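Local coordinates for tyrosine--tRNA ligase (Aeropyrum pernix, PDB 2CYA), which probably activates tyrosine with ATP and then transfers it to the acceptor end of tRNA(Tyr), working as a homodimeric class I aminoacyl-tRNA synthetase, at residues Ala134-Leu139 and Glu199-Lys204. Residues are numbered along the deposited sequence; the frame is centred on the assembly and turned at random.
Sequences AKRASL and EKLGRK
A Schellman motif closing helix 188-198 packs the side chains of K200 and L201 on R136, just past helix 124-135, at the surface of the class I synthetase core. Two backbone bonds define the motif: R203 N to A198 O, and G202 N to E199 O at 3.1 Å. G202, with phi 71°, is the C-prime residue, where the chain leaves the helix for the loop before strand 207-211. The contact itself is carried by aliphatic carbon, and no hydrogen bond or salt bridge links the two segments. R136 and L201 run past each other in opposite directions, with L201 CD1 lying 3.4 Å from R136 CD and 3.7 Å from R136 CB. K200 crosses R136 at a slant; its CB stands 3.7 Å from R136 CG, and its CD also approaches that carbon, at 3.9 Å. With chi1 of -69°, K200 CG sits beside its own backbone N, and the extended chain carries its methylenes past R136. The R136 chain departs from staggered values at chi1 (-110°), chi2 and chi3. R136 NH1 stops 4.0 Å from K200 O, which lies obliquely to the guanidinium, and no hydrogen bond forms. Burial of 165 Å² over three residues, none fully buried, marks a small surface contact. L201 also touches V133 of helix 124-135 and F174 of helix 161-175, the helix that also bears the predicted tyrosine-binding residue D172. On the dimer side, K135 NZ forms a salt bridge to D82 of the second subunit. Where the chain turns into helix 139-143, S138 is the N-cap, its OG hydrogen-bonded to R141 N.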
ATOM      1  N   ALA A 134       1.346  -7.606   3.408  1.00 36.96           N
ATOM      2  CA  ALA A 134      -0.102  -7.469   3.445  1.00 38.02           C
ATOM      3  C   ALA A 134      -0.826  -8.787   3.133  1.00 39.77           C
ATOM      4  O   ALA A 134      -1.959  -8.990   3.566  1.00 39.42           O
ATOM      5  CB  ALA A 134      -0.553  -6.389   2.470  1.00 36.84           C
ATOM      6  N   LYS A 135      -0.181  -9.669   2.378  1.00 40.70           N
ATOM      7  CA  LYS A 135      -0.798 -10.943   2.015  1.00 44.46           C
ATOM      8  C   LYS A 135      -0.785 -11.935   3.168  1.00 46.68           C
ATOM      9  O   LYS A 135      -1.553 -12.898   3.175  1.00 47.00           O
ATOM     10  CB  LYS A 135      -0.082 -11.566   0.812  1.00 43.76           C
ATOM     11  CG  LYS A 135      -0.300 -10.822  -0.495  1.00 47.21           C
ATOM     12  CD  LYS A 135       0.458 -11.453  -1.669  1.00 46.44           C
ATOM     13  CE  LYS A 135       0.039 -12.904  -1.933  1.00 46.88           C
ATOM     14  NZ  LYS A 135      -1.418 -13.027  -2.203  1.00 48.55           N
ATOM     15  N   ARG A 136       0.084 -11.692   4.144  1.00 48.51           N
ATOM     16  CA  ARG A 136       0.214 -12.584   5.284  1.00 49.30           C
ATOM     17  C   ARG A 136      -0.406 -12.074   6.570  1.00 50.30           C
ATOM     18  O   ARG A 136      -0.084 -12.574   7.649  1.00 51.17           O
ATOM     19  CB  ARG A 136       1.682 -12.889   5.535  1.00 50.05           C
ATOM     20  CG  ARG A 136       2.066 -14.296   5.204  1.00 51.78           C
ATOM     21  CD  ARG A 136       2.879 -14.383   3.946  1.00 53.64           C
ATOM     22  NE  ARG A 136       2.356 -15.433   3.084  1.00 55.61           N
ATOM     23  CZ  ARG A 136       2.997 -15.924   2.031  1.00 58.79           C
ATOM     24  NH1 ARG A 136       4.205 -15.464   1.706  1.00 59.98           N
ATOM     25  NH2 ARG A 136       2.422 -16.864   1.291  1.00 60.50           N
ATOM     26  N   ALA A 137      -1.285 -11.084   6.470  1.00 49.95           N
ATOM     27  CA  ALA A 137      -1.923 -10.549   7.657  1.00 49.97           C
ATOM     28  C   ALA A 137      -3.331 -10.068   7.348  1.00 51.47           C
ATOM     29  O   ALA A 137      -3.532  -9.150   6.544  1.00 50.93           O
ATOM     30  CB  ALA A 137      -1.101  -9.413   8.230  1.00 49.49           C
ATOM     31  N   SER A 138      -4.302 -10.690   8.008  1.00 51.89           N
ATOM     32  CA  SER A 138      -5.708 -10.357   7.820  1.00 52.13           C
ATOM     33  C   SER A 138      -5.983  -8.895   8.138  1.00 51.52           C
ATOM     34  O   SER A 138      -5.190  -8.236   8.807  1.00 50.80           O
ATOM     35  CB  SER A 138      -6.581 -11.252   8.710  1.00 51.91           C
ATOM     36  OG  SER A 138      -6.456 -10.899  10.077  1.00 52.55           O
ATOM     37  N   LEU A 139      -7.108  -8.386   7.649  1.00 52.11           N
ATOM     38  CA  LEU A 139      -7.473  -7.002   7.912  1.00 53.83           C
ATOM     39  C   LEU A 139      -7.680  -6.885   9.420  1.00 54.36           C
ATOM     40  O   LEU A 139      -7.520  -5.807  10.004  1.00 53.07           O
ATOM     41  CB  LEU A 139      -8.764  -6.637   7.167  1.00 55.28           C
ATOM     42  CG  LEU A 139      -9.271  -5.189   7.271  1.00 57.82           C
ATOM     43  CD1 LEU A 139     -10.303  -4.912   6.178  1.00 59.01           C
ATOM     44  CD2 LEU A 139      -9.888  -4.951   8.636  1.00 59.27           C
ATOM     45  N   GLU A 199       8.638 -14.994  10.008  1.00 28.38           N
ATOM     46  CA  GLU A 199       8.936 -16.362   9.562  1.00 29.19           C
ATOM     47  C   GLU A 199       8.111 -16.765   8.330  1.00 28.46           C
ATOM     48  O   GLU A 199       8.622 -17.419   7.424  1.00 26.91           O
ATOM     49  CB  GLU A 199       8.769 -17.350  10.733  1.00 29.68           C
ATOM     50  CG  GLU A 199       9.856 -17.150  11.801  1.00 29.04           C
ATOM     51  CD  GLU A 199       9.697 -18.026  13.047  1.00 33.62           C
ATOM     52  OE1 GLU A 199       8.800 -18.902  13.084  1.00 33.53           O
ATOM     53  OE2 GLU A 199      10.494 -17.835  13.995  1.00 30.62           O
ATOM     54  N   LYS A 200       6.863 -16.331   8.273  1.00 28.91           N
ATOM     55  CA  LYS A 200       6.020 -16.630   7.114  1.00 32.50           C
ATOM     56  C   LYS A 200       6.625 -16.091   5.817  1.00 32.79           C
ATOM     57  O   LYS A 200       6.487 -16.710   4.769  1.00 35.59           O
ATOM     58  CB  LYS A 200       4.627 -16.036   7.306  1.00 32.00           C
ATOM     59  CG  LYS A 200       3.847 -16.731   8.386  1.00 34.86           C
ATOM     60  CD  LYS A 200       2.553 -16.001   8.685  1.00 38.81           C
ATOM     61  CE  LYS A 200       1.830 -16.688   9.817  1.00 41.12           C
ATOM     62  NZ  LYS A 200       0.608 -15.943  10.216  1.00 48.23           N
ATOM     63  N   LEU A 201       7.286 -14.937   5.890  1.00 32.49           N
ATOM     64  CA  LEU A 201       7.909 -14.325   4.719  1.00 34.11           C
ATOM     65  C   LEU A 201       9.383 -14.648   4.549  1.00 32.44           C
ATOM     66  O   LEU A 201      10.025 -14.122   3.647  1.00 34.62           O
ATOM     67  CB  LEU A 201       7.793 -12.793   4.778  1.00 36.83           C
ATOM     68  CG  LEU A 201       6.448 -12.099   4.590  1.00 40.73           C
ATOM     69  CD1 LEU A 201       5.405 -12.687   5.512  1.00 42.19           C
ATOM     70  CD2 LEU A 201       6.629 -10.617   4.864  1.00 42.61           C
ATOM     71  N   GLY A 202       9.948 -15.476   5.411  1.00 31.36           N
ATOM     72  CA  GLY A 202      11.365 -15.761   5.259  1.00 29.03           C
ATOM     73  C   GLY A 202      12.228 -14.566   5.627  1.00 28.46           C
ATOM     74  O   GLY A 202      13.331 -14.416   5.121  1.00 29.43           O
ATOM     75  N   ARG A 203      11.735 -13.712   6.520  1.00 28.40           N
ATOM     76  CA  ARG A 203      12.484 -12.540   6.964  1.00 28.27           C
ATOM     77  C   ARG A 203      12.871 -12.707   8.428  1.00 28.96           C
ATOM     78  O   ARG A 203      12.203 -13.421   9.160  1.00 28.65           O
ATOM     79  CB  ARG A 203      11.625 -11.278   6.811  1.00 31.47           C
ATOM     80  CG  ARG A 203      11.443 -10.848   5.374  1.00 33.62           C
ATOM     81  CD  ARG A 203      12.765 -10.322   4.862  1.00 35.14           C
ATOM     82  NE  ARG A 203      12.749 -10.161   3.422  1.00 39.37           N
ATOM     83  CZ  ARG A 203      13.603  -9.399   2.752  1.00 38.93           C
ATOM     84  NH1 ARG A 203      14.546  -8.722   3.403  1.00 37.36           N
ATOM     85  NH2 ARG A 203      13.507  -9.316   1.432  1.00 39.62           N
ATOM     86  N   LYS A 204      13.931 -12.026   8.855  1.00 29.64           N
ATOM     87  CA  LYS A 204      14.394 -12.100  10.241  1.00 29.26           C
ATOM     88  C   LYS A 204      13.335 -11.584  11.225  1.00 28.72           C
ATOM     89  O   LYS A 204      12.780 -10.492  11.041  1.00 27.60           O
ATOM     90  CB  LYS A 204      15.660 -11.260  10.434  1.00 28.82           C
ATOM     91  CG  LYS A 204      16.909 -11.699   9.671  1.00 32.45           C
ATOM     92  CD  LYS A 204      17.968 -10.599   9.831  1.00 34.81           C
ATOM     93  CE  LYS A 204      19.294 -10.936   9.194  1.00 38.65           C
ATOM     94  NZ  LYS A 204      20.196  -9.742   9.307  1.00 44.25           N
TER